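Local coordinates for glycosyl hydrolase (Rhizobium leguminosarum bv. trifolii, PDB 5NDX), which probably hydrolyses the glycosidic bonds of alpha-L-iduronides, as the bacterial orthologue of human alpha-L-iduronidase in glycoside hydrolase family 39, at residues 144-149 against 263-268; 244-249 against 303-308; 428-433 against 522-527. The protein carries 2 engineered substitutions. All coordinates share one frame; numbering follows the deposited sequence.

Interaction 1 of 3, residues 144-149 against 263-268; sequences TNQADS and NDECDP. Engineered in segment 144-149: Gln146 (natural residue Glu). With 8U8 ((2~{R},3~{S},4~{S},5~{R},6~{S})-6-(4-methyl-2-oxidanylidene-chromen-7-yl)oxy-3,4,5-tris(oxidanyl)oxane-2-carboxylic acid), chain M.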
loop_
_atom_site.group_PDB
_atom_site.type_symbol
_atom_site.label_atom_id
_atom_site.label_comp_id
_atom_site.label_asym_id
_atom_site.label_seq_id
_atom_site.Cartn_x
_atom_site.Cartn_y
_atom_site.Cartn_z
ATOM N N THR A 144 -4.812 -3.245 -20.266
ATOM C CA THR A 144 -4.792 -4.612 -19.815
ATOM C C THR A 144 -3.366 -4.933 -19.582
ATOM O O THR A 144 -2.455 -4.531 -20.341
ATOM C CB THR A 144 -5.416 -5.593 -20.898
ATOM O OG1 THR A 144 -5.969 -6.768 -20.293
ATOM C CG2 THR A 144 -4.395 -5.983 -21.979
ATOM N N ASN A 145 -3.207 -5.723 -18.549
ATOM C CA ASN A 145 -1.920 -5.998 -17.973
ATOM C C ASN A 145 -1.016 -6.725 -18.989
ATOM O O ASN A 145 -1.497 -7.380 -19.960
ATOM C CB ASN A 145 -2.100 -6.838 -16.707
ATOM C CG ASN A 145 -0.802 -7.035 -15.953
ATOM O OD1 ASN A 145 -0.120 -6.053 -15.583
ATOM N ND2 ASN A 145 -0.415 -8.315 -15.770
ATOM N N GLN A 146 0.288 -6.556 -18.759
ATOM C CA GLN A 146 1.309 -7.034 -19.635
ATOM C C GLN A 146 0.810 -6.714 -21.039
ATOM O O GLN A 146 0.720 -5.536 -21.413
ATOM C CB GLN A 146 1.603 -8.529 -19.395
ATOM C CG GLN A 146 2.729 -8.798 -18.402
ATOM C CD GLN A 146 2.270 -9.315 -17.036
ATOM O OE1 GLN A 146 1.530 -10.299 -16.943
ATOM N NE2 GLN A 146 2.738 -8.673 -15.972
ATOM N N ALA A 147 0.342 -7.743 -21.729
ATOM C CA ALA A 147 0.313 -7.782 -23.173
ATOM C C ALA A 147 1.663 -8.184 -23.853
ATOM O O ALA A 147 1.676 -8.583 -25.021
ATOM C CB ALA A 147 -0.292 -6.524 -23.785
ATOM N N ASP A 148 2.773 -8.117 -23.122
ATOM C CA ASP A 148 4.064 -8.652 -23.579
ATOM C C ASP A 148 4.442 -9.856 -22.685
ATOM O O ASP A 148 5.504 -9.874 -22.072
ATOM C CB ASP A 148 5.123 -7.538 -23.586
ATOM C CG ASP A 148 5.475 -7.095 -22.244
ATOM O OD1 ASP A 148 4.666 -7.208 -21.328
ATOM O OD2 ASP A 148 6.544 -6.597 -22.087
ATOM N N SER A 149 3.524 -10.831 -22.613
ATOM C CA SER A 149 3.731 -12.140 -21.958
ATOM C C SER A 149 2.770 -13.206 -22.567
ATOM O O SER A 149 3.163 -13.930 -23.487
ATOM C CB SER A 149 3.585 -12.011 -20.438
ATOM O OG SER A 149 4.679 -11.286 -19.895
ATOM N N ASN A 263 5.293 3.188 -12.267
ATOM C CA ASN A 263 5.648 1.781 -12.097
ATOM C C ASN A 263 4.457 1.143 -11.380
ATOM O O ASN A 263 4.294 1.307 -10.193
ATOM C CB ASN A 263 6.923 1.624 -11.323
ATOM C CG ASN A 263 7.413 0.190 -11.240
ATOM O OD1 ASN A 263 6.666 -0.777 -11.431
ATOM N ND2 ASN A 263 8.671 0.054 -10.883
ATOM N N ASP A 264 3.663 0.381 -12.116
ATOM C CA ASP A 264 2.394 -0.136 -11.629
ATOM C C ASP A 264 2.515 -1.475 -10.884
ATOM O O ASP A 264 1.500 -2.021 -10.414
ATOM C CB ASP A 264 1.344 -0.184 -12.802
ATOM C CG ASP A 264 1.764 -1.084 -13.962
ATOM O OD1 ASP A 264 2.840 -1.775 -13.881
ATOM O OD2 ASP A 264 1.012 -1.158 -14.966
ATOM N N GLU A 265 3.729 -2.016 -10.800
ATOM C CA GLU A 265 3.982 -3.245 -10.052
ATOM C C GLU A 265 5.422 -3.300 -9.622
ATOM O O GLU A 265 6.262 -3.929 -10.286
ATOM C CB GLU A 265 3.718 -4.491 -10.909
ATOM C CG GLU A 265 2.342 -5.039 -10.821
ATOM C CD GLU A 265 2.197 -6.318 -11.621
ATOM O OE1 GLU A 265 2.988 -7.267 -11.391
ATOM O OE2 GLU A 265 1.265 -6.384 -12.440
ATOM N N CYS A 266 5.738 -2.639 -8.540
ATOM C CA CYS A 266 7.107 -2.488 -8.189
ATOM C C CYS A 266 7.361 -3.350 -6.945
ATOM O O CYS A 266 7.065 -2.919 -5.844
ATOM C CB CYS A 266 7.391 -1.048 -7.948
ATOM S SG CYS A 266 9.099 -0.689 -7.513
ATOM N N ASP A 267 7.828 -4.574 -7.149
ATOM C CA ASP A 267 8.099 -5.500 -6.061
ATOM C C ASP A 267 9.589 -5.875 -6.068
ATOM O O ASP A 267 10.235 -5.832 -7.100
ATOM C CB ASP A 267 7.198 -6.751 -6.189
ATOM C CG ASP A 267 5.706 -6.376 -6.309
ATOM O OD1 ASP A 267 5.091 -5.904 -5.296
ATOM O OD2 ASP A 267 5.176 -6.542 -7.430
ATOM N N PRO A 268 10.130 -6.232 -4.915
ATOM C CA PRO A 268 11.551 -6.569 -4.903
ATOM C C PRO A 268 11.874 -7.839 -5.665
ATOM O O PRO A 268 12.962 -7.960 -6.225
ATOM C CB PRO A 268 11.892 -6.677 -3.421
ATOM C CG PRO A 268 10.629 -6.462 -2.672
ATOM C CD PRO A 268 9.527 -6.165 -3.577
HETATM C C15 8U8 M . 5.170 -14.585 -17.616
HETATM C C13 8U8 M . 5.865 -13.377 -17.383
HETATM C C14 8U8 M . 6.917 -13.037 -18.237
HETATM C C16 8U8 M . 7.605 -11.832 -18.066
HETATM O O9 8U8 M . 8.539 -11.617 -18.836
HETATM O O8 8U8 M . 7.279 -10.960 -17.045
HETATM C C11 8U8 M . 6.179 -11.206 -16.261
HETATM C C10 8U8 M . 5.788 -10.241 -15.326
HETATM C C12 8U8 M . 5.467 -12.427 -16.412
HETATM C C7 8U8 M . 4.327 -12.619 -15.607
HETATM C C8 8U8 M . 3.937 -11.649 -14.677
HETATM C C9 8U8 M . 4.667 -10.459 -14.518
HETATM O O2 8U8 M . 4.300 -9.458 -13.641
HETATM C C5 8U8 M . 3.508 -9.677 -12.409
HETATM O O1 8U8 M . 4.074 -10.781 -11.687
HETATM C C1 8U8 M . 3.319 -11.370 -10.700
HETATM C C6 8U8 M . 4.292 -11.638 -9.700
HETATM O O7 8U8 M . 4.045 -12.572 -8.946
HETATM O O6 8U8 M . 5.258 -10.897 -9.673
HETATM C C2 8U8 M . 2.247 -10.477 -10.003
HETATM O O5 8U8 M . 2.909 -9.598 -9.070
HETATM C C3 8U8 M . 1.321 -9.684 -11.025
HETATM O O4 8U8 M . 0.025 -10.170 -10.957
HETATM C C4 8U8 M . 1.866 -9.770 -12.486
HETATM O O3 8U8 M . 1.167 -8.743 -13.301
#

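Interaction 2 of 3, residues 244-249 against 303-308; sequences LVVDYL and KAANFT. With 8U8 ((2~{R},3~{S},4~{S},5~{R},6~{S})-6-(4-methyl-2-oxidanylidene-chromen-7-yl)oxy-3,4,5-tris(oxidanyl)oxane-2-carboxylic acid), chain N.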
loop_
_atom_site.group_PDB
_atom_site.type_symbol
_atom_site.label_atom_id
_atom_site.label_comp_id
_atom_site.label_asym_id
_atom_site.label_seq_id
_atom_site.Cartn_x
_atom_site.Cartn_y
_atom_site.Cartn_z
ATOM N N LEU A 244 16.224 4.438 -18.254
ATOM C CA LEU A 244 16.495 3.952 -19.606
ATOM C C LEU A 244 15.264 4.125 -20.463
ATOM O O LEU A 244 15.355 4.517 -21.612
ATOM C CB LEU A 244 16.874 2.475 -19.593
ATOM C CG LEU A 244 17.526 1.917 -20.841
ATOM C CD1 LEU A 244 18.928 2.503 -20.964
ATOM C CD2 LEU A 244 17.630 0.398 -20.726
ATOM N N VAL A 245 14.108 3.804 -19.911
ATOM C CA VAL A 245 12.834 3.945 -20.659
ATOM C C VAL A 245 12.585 5.421 -20.945
ATOM O O VAL A 245 12.225 5.824 -22.066
ATOM C CB VAL A 245 11.646 3.307 -19.901
ATOM C CG1 VAL A 245 10.308 3.577 -20.578
ATOM C CG2 VAL A 245 11.865 1.814 -19.746
ATOM N N VAL A 246 12.790 6.239 -19.946
ATOM C CA VAL A 246 12.661 7.676 -20.142
ATOM C C VAL A 246 13.644 8.164 -21.255
ATOM O O VAL A 246 13.239 8.918 -22.124
ATOM C CB VAL A 246 12.834 8.442 -18.812
ATOM C CG1 VAL A 246 12.914 9.954 -19.039
ATOM C CG2 VAL A 246 11.669 8.146 -17.868
ATOM N N ASP A 247 14.897 7.717 -21.245
ATOM C CA ASP A 247 15.852 8.066 -22.311
ATOM C C ASP A 247 15.367 7.657 -23.705
ATOM O O ASP A 247 15.536 8.402 -24.653
ATOM C CB ASP A 247 17.226 7.423 -22.092
ATOM C CG ASP A 247 17.993 8.042 -20.945
ATOM O OD1 ASP A 247 17.704 9.199 -20.580
ATOM O OD2 ASP A 247 18.891 7.358 -20.406
ATOM N N TYR A 248 14.777 6.475 -23.805
ATOM C CA TYR A 248 14.175 6.010 -25.014
ATOM C C TYR A 248 13.074 6.961 -25.481
ATOM O O TYR A 248 12.990 7.267 -26.673
ATOM C CB TYR A 248 13.647 4.598 -24.837
ATOM C CG TYR A 248 12.950 4.076 -26.054
ATOM C CD1 TYR A 248 11.592 4.330 -26.266
ATOM C CD2 TYR A 248 13.641 3.288 -27.000
ATOM C CE1 TYR A 248 10.938 3.859 -27.410
ATOM C CE2 TYR A 248 12.996 2.808 -28.146
ATOM C CZ TYR A 248 11.654 3.106 -28.359
ATOM O OH TYR A 248 10.999 2.603 -29.480
ATOM N N LEU A 249 12.246 7.431 -24.567
ATOM C CA LEU A 249 11.213 8.387 -24.916
ATOM C C LEU A 249 11.782 9.740 -25.319
ATOM O O LEU A 249 11.260 10.344 -26.252
ATOM C CB LEU A 249 10.204 8.616 -23.778
ATOM C CG LEU A 249 9.425 7.389 -23.299
ATOM C CD1 LEU A 249 8.684 7.680 -22.013
ATOM C CD2 LEU A 249 8.464 6.903 -24.348
ATOM N N LYS A 303 14.519 15.943 -10.975
ATOM C CA LYS A 303 13.614 16.041 -12.083
ATOM C C LYS A 303 14.099 15.326 -13.317
ATOM O O LYS A 303 13.938 15.837 -14.403
ATOM C CB LYS A 303 13.331 17.506 -12.406
ATOM C CG LYS A 303 12.889 18.280 -11.190
ATOM C CD LYS A 303 12.843 19.769 -11.479
ATOM C CE LYS A 303 11.422 20.268 -11.665
ATOM N NZ LYS A 303 10.817 20.532 -10.331
ATOM N N ALA A 304 14.643 14.125 -13.159
ATOM C CA ALA A 304 15.047 13.321 -14.293
ATOM C C ALA A 304 13.841 12.784 -15.053
ATOM O O ALA A 304 13.943 12.405 -16.203
ATOM C CB ALA A 304 15.964 12.201 -13.840
ATOM N N ALA A 305 12.681 12.769 -14.420
ATOM C CA ALA A 305 11.475 12.365 -15.091
ATOM C C ALA A 305 10.302 12.762 -14.246
ATOM O O ALA A 305 10.464 13.039 -13.063
ATOM C CB ALA A 305 11.479 10.869 -15.289
ATOM N N ASN A 306 9.107 12.766 -14.829
ATOM C CA ASN A 306 7.900 13.124 -14.091
ATOM C C ASN A 306 7.348 11.867 -13.368
ATOM O O ASN A 306 6.230 11.417 -13.621
ATOM C CB ASN A 306 6.884 13.717 -15.096
ATOM C CG ASN A 306 5.679 14.337 -14.449
ATOM O OD1 ASN A 306 5.629 14.508 -13.242
ATOM N ND2 ASN A 306 4.708 14.716 -15.266
ATOM N N PHE A 307 8.116 11.318 -12.429
ATOM C CA PHE A 307 7.743 10.039 -11.813
ATOM C C PHE A 307 6.597 10.302 -10.843
ATOM O O PHE A 307 6.731 11.107 -9.962
ATOM C CB PHE A 307 8.903 9.348 -11.105
ATOM C CG PHE A 307 8.574 7.950 -10.706
ATOM C CD1 PHE A 307 8.723 6.897 -11.608
ATOM C CD2 PHE A 307 8.045 7.688 -9.452
ATOM C CE1 PHE A 307 8.352 5.614 -11.241
ATOM C CE2 PHE A 307 7.705 6.405 -9.070
ATOM C CZ PHE A 307 7.857 5.367 -9.977
ATOM N N THR A 308 5.478 9.618 -11.009
ATOM C CA THR A 308 4.238 9.991 -10.341
ATOM C C THR A 308 3.612 8.959 -9.399
ATOM O O THR A 308 2.897 9.359 -8.454
ATOM C CB THR A 308 3.210 10.404 -11.438
ATOM O OG1 THR A 308 3.735 11.551 -12.126
ATOM C CG2 THR A 308 1.872 10.790 -10.871
HETATM C C15 8U8 N . -1.825 6.060 -12.634
HETATM C C13 8U8 N . -1.558 7.385 -12.279
HETATM C C14 8U8 N . -1.255 8.321 -13.261
HETATM C C16 8U8 N . -1.067 9.652 -12.918
HETATM O O9 8U8 N . -0.747 10.453 -13.787
HETATM O O8 8U8 N . -1.100 10.040 -11.615
HETATM C C11 8U8 N . -1.442 9.156 -10.655
HETATM C C10 8U8 N . -1.548 9.672 -9.387
HETATM C C12 8U8 N . -1.668 7.821 -10.955
HETATM C C7 8U8 N . -2.031 6.980 -9.903
HETATM C C8 8U8 N . -2.131 7.496 -8.615
HETATM C C9 8U8 N . -1.902 8.846 -8.341
HETATM O O2 8U8 N . -2.031 9.306 -7.055
HETATM C C5 8U8 N . -2.250 10.724 -6.834
HETATM O O1 8U8 N . -0.899 11.215 -6.784
HETATM C C1 8U8 N . -0.689 12.602 -6.432
HETATM C C6 8U8 N . -1.298 13.570 -7.507
HETATM O O7 8U8 N . -1.442 13.160 -8.676
HETATM O O6 8U8 N . -1.667 14.685 -7.107
HETATM C C2 8U8 N . -1.323 12.791 -5.056
HETATM O O5 8U8 N . -1.156 14.153 -4.555
HETATM C C3 8U8 N . -2.820 12.408 -5.106
HETATM O O4 8U8 N . -3.331 12.515 -3.803
HETATM C C4 8U8 N . -2.970 10.952 -5.551
HETATM O O3 8U8 N . -4.343 10.590 -5.713
#

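Interaction 3 of 3, residues 428-433 against 522-527; sequences LEVSGL and VLVVPD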
loop_
_atom_site.group_PDB
_atom_site.type_symbol
_atom_site.label_atom_id
_atom_site.label_comp_id
_atom_site.label_asym_id
_atom_site.label_seq_id
_atom_site.Cartn_x
_atom_site.Cartn_y
_atom_site.Cartn_z
ATOM N N LEU A 428 20.010 12.171 16.199
ATOM C CA LEU A 428 19.114 12.918 15.338
ATOM C C LEU A 428 18.767 14.215 16.045
ATOM O O LEU A 428 18.279 14.190 17.164
ATOM C CB LEU A 428 17.844 12.127 15.076
ATOM C CG LEU A 428 16.747 12.834 14.260
ATOM C CD1 LEU A 428 17.243 13.064 12.849
ATOM C CD2 LEU A 428 15.507 11.956 14.218
ATOM N N GLU A 429 19.001 15.319 15.366
ATOM C CA GLU A 429 18.676 16.659 15.842
ATOM C C GLU A 429 17.662 17.270 14.885
ATOM O O GLU A 429 17.811 17.177 13.684
ATOM C CB GLU A 429 19.954 17.511 15.899
ATOM C CG GLU A 429 20.915 16.934 16.940
ATOM C CD GLU A 429 22.259 17.636 17.091
ATOM O OE1 GLU A 429 22.452 18.693 16.471
ATOM O OE2 GLU A 429 23.124 17.135 17.858
ATOM N N VAL A 430 16.621 17.868 15.417
ATOM C CA VAL A 430 15.669 18.572 14.583
ATOM C C VAL A 430 15.663 20.022 15.109
ATOM O O VAL A 430 15.399 20.245 16.280
ATOM C CB VAL A 430 14.257 18.000 14.659
ATOM C CG1 VAL A 430 13.315 18.795 13.751
ATOM C CG2 VAL A 430 14.228 16.539 14.256
ATOM N N SER A 431 15.941 20.970 14.232
ATOM C CA SER A 431 15.930 22.384 14.580
ATOM C C SER A 431 14.914 23.134 13.736
ATOM O O SER A 431 14.248 22.573 12.882
ATOM C CB SER A 431 17.335 22.974 14.364
ATOM O OG SER A 431 17.685 22.866 13.013
ATOM N N GLY A 432 14.786 24.425 14.010
ATOM C CA GLY A 432 13.899 25.306 13.239
ATOM C C GLY A 432 12.450 25.074 13.560
ATOM O O GLY A 432 11.610 25.362 12.746
ATOM N N LEU A 433 12.133 24.506 14.725
ATOM C CA LEU A 433 10.720 24.233 15.045
ATOM C C LEU A 433 10.176 25.535 15.632
ATOM O O LEU A 433 10.947 26.323 16.153
ATOM C CB LEU A 433 10.587 23.150 16.120
ATOM C CG LEU A 433 11.032 21.717 15.735
ATOM C CD1 LEU A 433 11.216 20.883 16.992
ATOM C CD2 LEU A 433 10.059 21.103 14.777
ATOM N N VAL A 522 10.156 8.969 12.917
ATOM C CA VAL A 522 10.265 9.947 13.980
ATOM C C VAL A 522 9.221 11.060 13.683
ATOM O O VAL A 522 9.277 11.712 12.634
ATOM C CB VAL A 522 11.655 10.559 13.985
ATOM C CG1 VAL A 522 11.790 11.561 15.141
ATOM C CG2 VAL A 522 12.739 9.437 14.048
ATOM N N LEU A 523 8.289 11.260 14.602
ATOM C CA LEU A 523 7.291 12.295 14.507
ATOM C C LEU A 523 7.578 13.262 15.620
ATOM O O LEU A 523 7.735 12.839 16.779
ATOM C CB LEU A 523 5.894 11.716 14.698
ATOM C CG LEU A 523 5.500 10.587 13.731
ATOM C CD1 LEU A 523 4.162 9.943 14.117
ATOM C CD2 LEU A 523 5.436 11.103 12.339
ATOM N N VAL A 524 7.728 14.532 15.264
ATOM C CA VAL A 524 7.896 15.607 16.239
ATOM C C VAL A 524 6.742 16.590 15.985
ATOM O O VAL A 524 6.705 17.235 14.935
ATOM C CB VAL A 524 9.216 16.316 16.072
ATOM C CG1 VAL A 524 9.350 17.412 17.113
ATOM C CG2 VAL A 524 10.391 15.335 16.222
ATOM N N VAL A 525 5.774 16.638 16.900
ATOM C CA VAL A 525 4.533 17.337 16.616
ATOM C C VAL A 525 4.272 18.439 17.665
ATOM O O VAL A 525 4.554 18.232 18.816
ATOM C CB VAL A 525 3.338 16.391 16.515
ATOM C CG1 VAL A 525 3.582 15.413 15.406
ATOM C CG2 VAL A 525 3.067 15.635 17.804
ATOM N N PRO A 526 3.742 19.609 17.245
ATOM C CA PRO A 526 3.460 20.676 18.187
ATOM C C PRO A 526 2.197 20.399 18.987
ATOM O O PRO A 526 1.439 19.519 18.662
ATOM C CB PRO A 526 3.281 21.904 17.291
ATOM C CG PRO A 526 2.719 21.331 16.026
ATOM C CD PRO A 526 3.482 20.024 15.855
ATOM N N ASP A 527 2.020 21.134 20.068
ATOM C CA ASP A 527 0.846 21.047 20.915
ATOM C C ASP A 527 -0.227 22.021 20.354
ATOM O O ASP A 527 -0.027 23.217 20.371
ATOM C CB ASP A 527 1.237 21.418 22.347
ATOM C CG ASP A 527 0.077 21.359 23.319
ATOM O OD1 ASP A 527 -1.031 20.973 22.954
ATOM O OD2 ASP A 527 0.282 21.722 24.480
#

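Interaction 1 of 3, residues 144-149 against 263-268
Asn145 and Glu265 reach into the active-site cleft from opposite directions, and a hydroxyl of the bound coumarinyl uronoside (8U8, chain M) joins what they do not join themselves. Followed along 263-268, the arrangement is a worked example of two loops meeting through a bound ligand. Asn263 folds back first: its OD1 accepts the backbone N of Glu265 at 3.2 Å, an Asx turn that shapes the chain just before the carboxylate. The carboxylate of Asp264 is taken up by Arg57 in a salt bridge and by His220 in a hydrogen bond. Glu265 then carries the contact. Its chain is extended beyond CG (chi2 -176°), which brings OE2 to within 2.5 Å of 8U8 O3, from which it accepts a hydrogen bond. The same O3 is gripped from the other loop, by Asn145 ND2 at 3.0 Å and by Gln146 NE2 at 3.1 Å, so three side chains fix one sugar hydroxyl. Asn145 OD1 and Glu265 OE2, both acceptors, lie 3.5 Å apart with their amide and carboxylate planes turned by 23°; Arg57 NH2 bonds to both and probably offsets their mutual repulsion. Gln146 is engineered in place of the natural glutamate, the predicted proton donor, and its NE2 stands 2.9 Å from the glycosidic O2 of 8U8, consistent with that role. Beyond Glu265, Asp267 forms a salt bridge with Lys222, which also pairs with Glu265. The two loops follow strands 140-142 and 261-263, fourth and seventh of the TIM barrel, whose ends typically carry the two acidic groups in glycosidases of this kind. Cys266 and Pro268 lean on helix 282-300, while Asn263 and Cys266 pack against strand 307-310.

Interaction 2 of 3, residues 244-249 against 303-308
A single residue, Val246, supplies the whole helical side of this contact, spreading its two methyls over Ala304 and Ala305 without one hydrogen bond between the segments. CG2 meets the CB of Ala305 at 3.8 Å. CG1, set anti to the backbone N (chi1 171°), comes over the same methyl and also lies 3.9 Å from the carbonyl O of Ala304. One alanine methyl thus sits against both valine branches, and the small side chain lets the backbones draw close, with 7.0 Å between the CA atoms of Val246 and Ala305.

The setting is the outer layer of a TIM barrel, where a helix meets the chain leading into a strand. Segment 244-249 belongs to helix 235-252, which follows the sixth strand. Segment 303-308 descends from helix 282-300, left through a Schellman motif at Lys303, and enters strand 307-310, the eighth of the barrel. Ala305 also touches Ile299 of that helix, so it fills the junction between two neighbouring helices.

Further along, the chain bends sharply in an inverse gamma turn centred on Asn306, whose ND2 bonds to the carbonyl O of Gly258. The turn is spanned by a weak bond from Phe307 N to Ala305 O. Thr308 OG1 gives a hydrogen bond of 2.9 Å to the carbonyl O of Asn306, arriving 47° above the carbonyl plane. Its other branch, CG2, faces a second bound 8U8 (chain N), 3.2 Å from the coumarin ring atom O8. With an alanine here, the Asn306 carbonyl would probably lose this donor, and a gap would probably open beside the coumarin where CG2 now packs. That ligand is further held by hydrogen bonds from Lys54 and Arg23.

Interaction 3 of 3, residues 428-433 against 522-527
Leu428 and Val522 point straight at each other and meet tip to tip, the plainest of three apolar pairings between 428-433 and 522-527. Leu428 CG lies anti to the backbone N (chi1 176°), and this carries CD2 across to both branches of the valine, 3.7 Å from CG2 and 3.9 Å from CG1. The leucine methyl therefore rests against the fork of Val522 rather than on one branch alone.

Two residues further on, Val430 and Val524 also face inward, yet they meet more loosely, with 4.5 Å between their CG2 atoms. Val524 has its closer neighbour in Leu433, beyond the turn at Gly432, where positive phi suits a glycine. There the side chains cross at about a right angle, and Leu433 CD1 comes across to Val524 CG1 at 3.9 Å. Val524 is thus addressed by two residues, one by each branch.

The example shows how strands face one another through side chains instead of pairing edge to edge. Strands 422-431 and 518-526 are not neighbours in their nine-stranded sheet, and CA atoms stand 8.5 Å apart even at Val430 and Val524. Alternate residues of each turn inward, as in the core of a beta-sandwich. Val407, Ile508, Leu442 and His438 from other strands surround the same core.

Strand 422-431 pairs with 508-516 and 4-10, while 518-526 lies between 436-445 and 407-413. The direct contact is purely apolar, so it rests on van der Waals packing and the exclusion of water from buried side chains.

From the N terminus, the first two contacts alternate: 144-149 opens interaction 1, 244-249 opens interaction 2, then 263-268 closes the first and 303-308 the second. They therefore cross, and within one TIM barrel they join the loop after the fourth strand to that after the seventh, and the helix following the sixth strand to the entry of the eighth. They also touch, as Asn263 N lies 4.0 Å from Phe307 CE1. Interaction 3 follows in series, joining two non-adjacent strands of the nine-stranded mixed sheet. Its centre is about 39 Å from that of interaction 1, on the opposite side of the chain's centre.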